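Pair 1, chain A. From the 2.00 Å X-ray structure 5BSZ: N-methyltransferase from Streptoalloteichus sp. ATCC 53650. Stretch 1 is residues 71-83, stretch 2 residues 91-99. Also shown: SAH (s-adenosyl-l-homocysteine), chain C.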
# COMPACT_ATOMS: atom_id res chain seq x y z
N ASP A 71 -25.42 -30.35 23.80
CA ASP A 71 -26.47 -29.69 22.99
C ASP A 71 -26.01 -28.20 22.87
O ASP A 71 -26.35 -27.35 23.70
CB ASP A 71 -27.82 -29.87 23.69
CG ASP A 71 -28.95 -29.02 23.13
OD1 ASP A 71 -28.91 -28.61 21.95
OD2 ASP A 71 -29.92 -28.71 23.90
N ALA A 72 -25.24 -27.93 21.83
CA ALA A 72 -24.52 -26.64 21.73
C ALA A 72 -24.85 -25.93 20.43
O ALA A 72 -25.31 -26.55 19.44
CB ALA A 72 -23.01 -26.88 21.82
N ALA A 73 -24.56 -24.63 20.41
CA ALA A 73 -24.70 -23.83 19.19
C ALA A 73 -23.74 -22.65 19.21
O ALA A 73 -23.23 -22.27 20.28
CB ALA A 73 -26.11 -23.31 18.97
N GLY A 74 -23.55 -22.09 18.02
CA GLY A 74 -22.78 -20.83 17.91
C GLY A 74 -23.55 -19.74 17.20
O GLY A 74 -24.51 -20.02 16.46
N VAL A 75 -23.11 -18.49 17.39
CA VAL A 75 -23.60 -17.36 16.62
C VAL A 75 -22.35 -16.67 16.10
O VAL A 75 -21.38 -16.47 16.88
CB VAL A 75 -24.42 -16.40 17.50
CG1 VAL A 75 -24.47 -15.00 16.92
CG2 VAL A 75 -25.83 -16.93 17.69
N GLU A 76 -22.34 -16.37 14.81
CA GLU A 76 -21.18 -15.68 14.17
C GLU A 76 -21.71 -14.83 13.01
O GLU A 76 -22.46 -15.35 12.17
CB GLU A 76 -20.25 -16.77 13.66
CG GLU A 76 -18.78 -16.53 13.45
CD GLU A 76 -18.19 -15.21 13.88
OE1 GLU A 76 -17.51 -15.18 14.90
OE2 GLU A 76 -18.34 -14.25 13.10
N LEU A 77 -21.36 -13.55 12.97
CA LEU A 77 -21.76 -12.67 11.87
C LEU A 77 -20.98 -12.89 10.61
O LEU A 77 -21.49 -12.66 9.53
CB LEU A 77 -21.76 -11.20 12.27
CG LEU A 77 -22.33 -10.18 11.28
CD1 LEU A 77 -23.80 -10.56 11.02
CD2 LEU A 77 -22.17 -8.82 11.91
N SER A 78 -19.78 -13.42 10.72
CA SER A 78 -18.94 -13.51 9.54
C SER A 78 -19.31 -14.80 8.80
O SER A 78 -19.19 -15.88 9.36
CB SER A 78 -17.48 -13.59 9.93
OG SER A 78 -16.74 -14.05 8.82
N PRO A 79 -19.76 -14.71 7.54
CA PRO A 79 -20.08 -15.94 6.81
C PRO A 79 -18.90 -16.93 6.73
O PRO A 79 -19.07 -18.13 6.83
CB PRO A 79 -20.49 -15.45 5.40
CG PRO A 79 -20.36 -13.96 5.39
CD PRO A 79 -20.12 -13.48 6.79
N ALA A 80 -17.69 -16.43 6.59
CA ALA A 80 -16.53 -17.29 6.49
C ALA A 80 -16.31 -18.04 7.79
O ALA A 80 -16.12 -19.26 7.77
CB ALA A 80 -15.28 -16.48 6.14
N MET A 81 -16.33 -17.33 8.93
CA MET A 81 -16.18 -17.97 10.23
C MET A 81 -17.27 -18.99 10.50
O MET A 81 -16.96 -20.05 11.06
CB MET A 81 -16.14 -16.98 11.41
CG MET A 81 -15.02 -15.98 11.42
SD MET A 81 -13.38 -16.72 11.56
CE MET A 81 -13.26 -17.47 9.95
N ARG A 82 -18.51 -18.62 10.17
CA ARG A 82 -19.67 -19.46 10.46
C ARG A 82 -19.47 -20.79 9.74
O ARG A 82 -19.72 -21.86 10.31
CB ARG A 82 -20.97 -18.80 10.03
CG ARG A 82 -22.24 -19.54 10.46
CD ARG A 82 -23.32 -19.59 9.38
NE ARG A 82 -22.97 -20.49 8.29
CZ ARG A 82 -23.14 -21.80 8.32
NH1 ARG A 82 -22.78 -22.54 7.28
NH2 ARG A 82 -23.67 -22.39 9.40
N ALA A 83 -19.02 -20.72 8.49
CA ALA A 83 -18.86 -21.93 7.69
C ALA A 83 -17.71 -22.76 8.22
O ALA A 83 -17.85 -23.97 8.29
CB ALA A 83 -18.67 -21.63 6.20
N ALA A 91 -22.77 -31.72 14.14
CA ALA A 91 -24.17 -31.56 14.56
C ALA A 91 -24.35 -30.42 15.55
O ALA A 91 -25.25 -30.46 16.39
CB ALA A 91 -24.72 -32.84 15.19
N THR A 92 -23.50 -29.40 15.43
CA THR A 92 -23.64 -28.18 16.21
C THR A 92 -23.89 -27.05 15.22
O THR A 92 -23.01 -26.71 14.43
CB THR A 92 -22.37 -27.92 17.04
OG1 THR A 92 -22.07 -29.09 17.80
CG2 THR A 92 -22.53 -26.76 18.01
N PRO A 93 -25.11 -26.47 15.26
CA PRO A 93 -25.39 -25.43 14.31
C PRO A 93 -24.61 -24.17 14.72
O PRO A 93 -24.50 -23.88 15.91
CB PRO A 93 -26.87 -25.22 14.45
CG PRO A 93 -27.21 -25.66 15.84
CD PRO A 93 -26.26 -26.77 16.14
N VAL A 94 -24.12 -23.46 13.71
CA VAL A 94 -23.60 -22.11 13.85
C VAL A 94 -24.43 -21.21 12.98
O VAL A 94 -24.49 -21.35 11.74
CB VAL A 94 -22.12 -22.08 13.47
CG1 VAL A 94 -21.53 -20.73 13.86
CG2 VAL A 94 -21.37 -23.17 14.23
N HIS A 95 -25.10 -20.28 13.64
CA HIS A 95 -26.06 -19.41 12.99
C HIS A 95 -25.38 -18.09 12.59
O HIS A 95 -24.60 -17.52 13.36
CB HIS A 95 -27.15 -19.06 14.00
CG HIS A 95 -27.84 -20.25 14.59
ND1 HIS A 95 -28.89 -20.87 13.96
CD2 HIS A 95 -27.68 -20.86 15.79
CE1 HIS A 95 -29.34 -21.85 14.73
NE2 HIS A 95 -28.61 -21.88 15.84
N GLN A 96 -25.69 -17.59 11.40
CA GLN A 96 -25.24 -16.27 10.98
C GLN A 96 -26.16 -15.24 11.57
O GLN A 96 -27.33 -15.17 11.19
CB GLN A 96 -25.22 -16.17 9.45
CG GLN A 96 -24.58 -14.86 9.08
CD GLN A 96 -24.64 -14.46 7.63
OE1 GLN A 96 -25.53 -14.85 6.88
NE2 GLN A 96 -23.71 -13.62 7.24
N ALA A 97 -25.69 -14.52 12.58
CA ALA A 97 -26.49 -13.49 13.22
C ALA A 97 -25.64 -12.50 13.97
O ALA A 97 -24.45 -12.72 14.23
CB ALA A 97 -27.53 -14.07 14.15
N ASP A 98 -26.30 -11.37 14.23
CA ASP A 98 -25.76 -10.22 14.91
C ASP A 98 -25.97 -10.37 16.41
O ASP A 98 -27.11 -10.43 16.92
CB ASP A 98 -26.43 -8.96 14.38
CG ASP A 98 -25.87 -7.69 14.97
OD1 ASP A 98 -24.88 -7.72 15.78
OD2 ASP A 98 -26.54 -6.68 14.71
N MET A 99 -24.85 -10.39 17.12
CA MET A 99 -24.85 -10.57 18.58
C MET A 99 -25.66 -9.50 19.26
O MET A 99 -26.11 -9.68 20.39
CB MET A 99 -23.40 -10.57 19.15
CG MET A 99 -22.61 -9.31 18.88
SD MET A 99 -20.80 -9.27 19.28
CE MET A 99 -21.13 -9.71 20.94
N SAH C . -15.04 -15.72 20.77
CA SAH C . -14.05 -16.03 19.67
CB SAH C . -13.96 -14.96 18.56
CG SAH C . -12.81 -13.99 18.48
SD SAH C . -12.78 -12.83 17.16
C SAH C . -12.78 -16.39 20.39
O SAH C . -12.60 -16.23 21.60
OXT SAH C . -11.94 -17.00 19.80
C5' SAH C . -14.27 -11.87 17.31
C4' SAH C . -15.38 -12.52 16.46
O4' SAH C . -16.62 -11.79 16.62
C3' SAH C . -15.11 -12.47 14.96
O3' SAH C . -15.15 -13.80 14.48
C2' SAH C . -16.23 -11.67 14.31
O2' SAH C . -16.65 -12.22 13.04
C1' SAH C . -17.29 -11.72 15.38
N9 SAH C . -18.23 -10.58 15.39
C8 SAH C . -17.94 -9.26 15.22
N7 SAH C . -19.07 -8.52 15.27
C5 SAH C . -20.09 -9.40 15.44
C6 SAH C . -21.54 -9.27 15.56
N6 SAH C . -22.03 -8.02 15.49
N1 SAH C . -22.25 -10.41 15.76
C2 SAH C . -21.69 -11.62 15.79
N3 SAH C . -20.37 -11.83 15.69
C4 SAH C . -19.55 -10.77 15.53
O HOH W 1 -24.38 -29.79 19.67

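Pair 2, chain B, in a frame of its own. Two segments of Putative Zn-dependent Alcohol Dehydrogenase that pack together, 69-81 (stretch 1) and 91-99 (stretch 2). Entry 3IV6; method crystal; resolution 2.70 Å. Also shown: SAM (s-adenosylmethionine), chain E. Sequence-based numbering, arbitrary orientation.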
# COMPACT_ATOMS: atom_id res chain seq x y z
N SER B 69 -12.29 -7.95 -15.02
CA SER B 69 -12.89 -8.74 -13.96
C SER B 69 -12.05 -8.54 -12.72
O SER B 69 -10.98 -9.14 -12.60
CB SER B 69 -12.90 -10.23 -14.34
OG SER B 69 -14.14 -10.58 -14.93
N VAL B 70 -12.53 -7.68 -11.82
CA VAL B 70 -11.77 -7.20 -10.66
C VAL B 70 -12.09 -7.88 -9.36
O VAL B 70 -13.23 -8.02 -8.98
CB VAL B 70 -12.07 -5.73 -10.43
CG1 VAL B 70 -11.24 -5.19 -9.29
CG2 VAL B 70 -11.88 -4.95 -11.71
N THR B 71 -11.05 -8.29 -8.67
CA THR B 71 -11.13 -8.80 -7.31
C THR B 71 -10.34 -7.83 -6.44
O THR B 71 -9.23 -7.46 -6.80
CB THR B 71 -10.49 -10.24 -7.21
OG1 THR B 71 -11.27 -11.19 -7.94
CG2 THR B 71 -10.41 -10.69 -5.78
N VAL B 72 -10.89 -7.41 -5.31
CA VAL B 72 -10.15 -6.57 -4.37
C VAL B 72 -9.78 -7.36 -3.13
O VAL B 72 -10.60 -8.10 -2.60
CB VAL B 72 -10.99 -5.38 -3.90
CG1 VAL B 72 -10.22 -4.53 -2.87
CG2 VAL B 72 -11.49 -4.56 -5.10
N PHE B 73 -8.54 -7.20 -2.68
CA PHE B 73 -8.05 -7.81 -1.45
C PHE B 73 -7.71 -6.74 -0.43
O PHE B 73 -7.13 -5.71 -0.77
CB PHE B 73 -6.81 -8.64 -1.73
CG PHE B 73 -7.08 -9.82 -2.62
CD1 PHE B 73 -7.98 -10.81 -2.23
CD2 PHE B 73 -6.44 -9.94 -3.87
CE1 PHE B 73 -8.22 -11.90 -3.03
CE2 PHE B 73 -6.70 -11.05 -4.71
CZ PHE B 73 -7.59 -12.02 -4.28
N ASP B 74 -8.08 -6.97 0.82
CA ASP B 74 -7.76 -6.05 1.89
C ASP B 74 -7.77 -6.78 3.23
O ASP B 74 -8.56 -7.73 3.42
CB ASP B 74 -8.77 -4.89 1.93
CG ASP B 74 -8.23 -3.66 2.62
OD1 ASP B 74 -8.06 -3.70 3.87
OD2 ASP B 74 -7.94 -2.66 1.91
N PHE B 75 -6.90 -6.37 4.15
CA PHE B 75 -6.83 -7.06 5.43
C PHE B 75 -7.72 -6.49 6.53
O PHE B 75 -7.62 -6.87 7.69
CB PHE B 75 -5.37 -7.24 5.88
CG PHE B 75 -4.75 -6.01 6.40
CD1 PHE B 75 -5.35 -4.77 6.20
CD2 PHE B 75 -3.55 -6.07 7.09
CE1 PHE B 75 -4.78 -3.60 6.69
CE2 PHE B 75 -2.97 -4.91 7.56
CZ PHE B 75 -3.60 -3.67 7.36
N SER B 76 -8.60 -5.58 6.16
CA SER B 76 -9.50 -4.89 7.09
C SER B 76 -10.99 -5.08 6.76
O SER B 76 -11.42 -4.90 5.62
CB SER B 76 -9.16 -3.40 7.14
OG SER B 76 -10.32 -2.62 7.37
N GLN B 77 -11.79 -5.44 7.74
CA GLN B 77 -13.18 -5.73 7.43
C GLN B 77 -13.99 -4.48 7.07
O GLN B 77 -14.88 -4.55 6.24
CB GLN B 77 -13.86 -6.44 8.57
CG GLN B 77 -15.25 -6.90 8.20
CD GLN B 77 -15.24 -7.91 7.07
OE1 GLN B 77 -14.55 -8.93 7.13
NE2 GLN B 77 -16.01 -7.62 6.04
N ARG B 78 -13.70 -3.36 7.73
CA ARG B 78 -14.46 -2.14 7.51
C ARG B 78 -14.20 -1.59 6.11
O ARG B 78 -15.11 -1.09 5.43
CB ARG B 78 -14.14 -1.06 8.56
CG ARG B 78 -15.13 0.11 8.47
CD ARG B 78 -14.70 1.28 9.26
NE ARG B 78 -15.34 2.52 8.81
CZ ARG B 78 -15.26 3.71 9.44
NH1 ARG B 78 -14.57 3.81 10.57
NH2 ARG B 78 -15.86 4.78 8.93
N MSE B 79 -12.93 -1.69 5.70
CA MSE B 79 -12.50 -1.28 4.38
C MSE B 79 -13.26 -2.03 3.32
O MSE B 79 -13.90 -1.41 2.47
CB MSE B 79 -11.00 -1.41 4.23
CG MSE B 79 -10.29 -0.19 4.80
SE MSE B 79 -10.78 1.49 3.85
CE MSE B 79 -9.51 2.62 4.81
N CYS B 80 -13.23 -3.35 3.39
CA CYS B 80 -14.08 -4.17 2.51
C CYS B 80 -15.55 -3.77 2.54
O CYS B 80 -16.21 -3.75 1.50
CB CYS B 80 -13.96 -5.68 2.81
SG CYS B 80 -12.27 -6.35 2.73
N ASP B 81 -16.05 -3.44 3.72
CA ASP B 81 -17.49 -3.26 3.87
C ASP B 81 -17.93 -1.94 3.27
O ASP B 81 -18.91 -1.89 2.52
CB ASP B 81 -17.93 -3.39 5.34
CG ASP B 81 -17.99 -4.86 5.82
OD1 ASP B 81 -17.90 -5.77 4.98
OD2 ASP B 81 -18.14 -5.09 7.05
N CYS B 91 -20.68 -5.28 -10.25
CA CYS B 91 -20.27 -6.67 -10.08
C CYS B 91 -18.75 -6.79 -9.83
O CYS B 91 -17.92 -6.60 -10.73
CB CYS B 91 -20.71 -7.49 -11.31
SG CYS B 91 -20.04 -9.18 -11.43
N VAL B 92 -18.38 -7.10 -8.61
CA VAL B 92 -16.99 -7.11 -8.21
C VAL B 92 -16.85 -7.99 -6.99
O VAL B 92 -17.76 -8.07 -6.17
CB VAL B 92 -16.53 -5.71 -7.80
CG1 VAL B 92 -17.27 -5.27 -6.56
CG2 VAL B 92 -15.06 -5.72 -7.50
N THR B 93 -15.71 -8.64 -6.87
CA THR B 93 -15.41 -9.55 -5.79
C THR B 93 -14.51 -8.87 -4.78
O THR B 93 -13.46 -8.33 -5.15
CB THR B 93 -14.69 -10.81 -6.29
OG1 THR B 93 -15.51 -11.49 -7.24
CG2 THR B 93 -14.35 -11.72 -5.13
N ILE B 94 -14.90 -8.91 -3.51
CA ILE B 94 -14.12 -8.24 -2.47
C ILE B 94 -13.81 -9.23 -1.37
O ILE B 94 -14.73 -9.71 -0.72
CB ILE B 94 -14.89 -7.04 -1.85
CG1 ILE B 94 -15.25 -6.01 -2.91
CG2 ILE B 94 -14.07 -6.38 -0.72
CD1 ILE B 94 -15.87 -4.78 -2.33
N ASP B 95 -12.54 -9.53 -1.15
CA ASP B 95 -12.18 -10.57 -0.20
C ASP B 95 -11.31 -10.06 0.92
O ASP B 95 -10.53 -9.15 0.74
CB ASP B 95 -11.48 -11.73 -0.91
CG ASP B 95 -12.45 -12.58 -1.72
OD1 ASP B 95 -13.56 -12.84 -1.18
OD2 ASP B 95 -12.11 -12.99 -2.87
N LEU B 96 -11.43 -10.67 2.08
CA LEU B 96 -10.57 -10.33 3.19
C LEU B 96 -9.26 -11.13 3.07
O LEU B 96 -9.27 -12.34 3.17
CB LEU B 96 -11.31 -10.60 4.49
CG LEU B 96 -10.79 -10.06 5.82
CD1 LEU B 96 -11.12 -8.59 6.03
CD2 LEU B 96 -11.38 -10.92 6.95
N LEU B 97 -8.14 -10.45 2.84
CA LEU B 97 -6.86 -11.15 2.68
C LEU B 97 -5.66 -10.30 3.11
O LEU B 97 -5.68 -9.08 2.97
CB LEU B 97 -6.69 -11.65 1.24
CG LEU B 97 -5.39 -12.35 0.80
CD1 LEU B 97 -5.62 -13.31 -0.34
CD2 LEU B 97 -4.27 -11.36 0.40
N ASP B 98 -4.62 -10.94 3.63
CA ASP B 98 -3.46 -10.20 4.05
C ASP B 98 -2.27 -10.49 3.13
O ASP B 98 -1.62 -11.52 3.24
CB ASP B 98 -3.12 -10.53 5.48
CG ASP B 98 -1.81 -9.90 5.95
OD1 ASP B 98 -1.03 -9.39 5.11
OD2 ASP B 98 -1.54 -9.93 7.17
N ILE B 99 -1.96 -9.55 2.23
CA ILE B 99 -0.92 -9.79 1.26
C ILE B 99 0.45 -10.18 1.81
O ILE B 99 1.28 -10.67 1.06
CB ILE B 99 -0.77 -8.62 0.28
CG1 ILE B 99 -0.07 -9.08 -1.01
CG2 ILE B 99 -0.06 -7.46 0.93
CD1 ILE B 99 -1.01 -9.69 -2.03
N SAM E . -4.52 3.89 0.67
CA SAM E . -3.63 4.54 -0.28
C SAM E . -4.25 4.58 -1.66
O SAM E . -5.36 4.10 -1.93
OXT SAM E . -3.60 5.15 -2.51
CB SAM E . -2.25 3.90 -0.27
CG SAM E . -1.97 2.92 0.88
SD SAM E . -2.61 1.23 0.69
CE SAM E . -3.59 1.30 -0.83
C5' SAM E . -3.79 1.07 2.08
C4' SAM E . -4.93 0.06 1.95
O4' SAM E . -4.40 -1.25 1.90
C3' SAM E . -5.86 0.06 3.16
O3' SAM E . -7.15 -0.18 2.66
C2' SAM E . -5.44 -1.14 3.97
O2' SAM E . -6.54 -1.75 4.61
C1' SAM E . -4.87 -2.09 2.92
N9 SAM E . -3.75 -2.87 3.46
C8 SAM E . -2.69 -2.39 4.18
N7 SAM E . -1.88 -3.43 4.52
C5 SAM E . -2.40 -4.59 4.02
C6 SAM E . -1.97 -5.93 4.07
N6 SAM E . -0.86 -6.30 4.70
N1 SAM E . -2.75 -6.88 3.47
C2 SAM E . -3.93 -6.51 2.84
N3 SAM E . -4.35 -5.20 2.77
C4 SAM E . -3.60 -4.24 3.36
O HOH W 2 -15.38 -7.55 -11.78

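The sharpest difference lies where the helix faces the second strand. In pair 1 A:Arg82 points toward that strand and lays its aliphatic part along it, A:Arg82 CG lying 3.7 Å from A:Val94 CG1, while its guanidinium reaches the backbone: A:Arg82 NH2 donates to A:Val94 O at 2.7 Å. In pair 2 the matching residue, B:Cys80, is too short for such a reach and fills the place by apolar contact, B:Cys80 CB lying 3.6 Å from B:Ile94 CG2 and B:Cys80 SG 4.2 Å from B:Leu96 CD1.

The framework beneath is the same: 14 central residues superpose with an RMSD of 0.5 Å. Two parallel strands lie side by side, and a helix following the first runs back roughly antiparallel to the second. The ladder alternates from strand to strand. A:Gly74 N donates to A:Pro93 O (2.9 Å) and A:His95 N to A:Gly74 O (2.9 Å); in pair 2 B:Val72 N donates to B:Thr93 O (2.7 Å) and B:Asp95 N to B:Val72 O (2.8 Å). The first rung differs most. B:Thr93 N makes a weak bond to B:Val70 O at 3.3 Å, whereas A:Pro93, whose ring nitrogen carries no hydrogen, sets A:Pro93 CD 3.4 Å from A:Ala72 O; at the last rung the bond from A:Ala97 N to A:Glu76 O is weak (3.4 Å), against 2.8 Å from B:Leu97 N to B:Asp74 O.

Side-chain bulk is distributed differently on this shared backbone. A:Gly74 matches B:Val72; a CB on the glycine would come tightly against A:Val94 CG1, while in pair 2 B:Val72 CB lies 4.4 Å from B:Ile94 CG1. A:Val75 CG1 lies 4.2 Å from A:Ala97 CB, a small apolar contact. Their counterparts are larger: B:Leu97 CD1 sits over one face of the B:Phe73 ring, 4.3 Å from its centroid, a CH-pi contact. The ends of the A:Gln96 and B:Leu96 side chains both come nearer the first stretch, but A:Gln96 NE2 makes a weak hydrogen bond to A:Leu77 O at 3.3 Å, while B:Leu96 CD1 packs 3.6 Å from B:Ser76 C.

Both pairs place an acidic residue at the ligand. A:Glu76 and B:Asp74 each accept from both ribose hydroxyls: SAH O2' is 2.6 Å from A:Glu76 OE2, and SAM O2' is 2.6 Å from B:Asp74 OD1. A carboxylate suits this place because its two oxygens can accept from neighbouring hydroxyls. A:Asp98 OD1 and B:Asp98 OD1 accept from the adenine amino groups, SAH N6 at 2.9 Å and SAM N6 at 3.1 Å. A:Ser78 and B:Ser76 cap their helices: A:Ser78 OG accepts weakly from A:Met81 N (3.3 Å) and B:Ser76 OG accepts from B:Met79 N (3.2 Å).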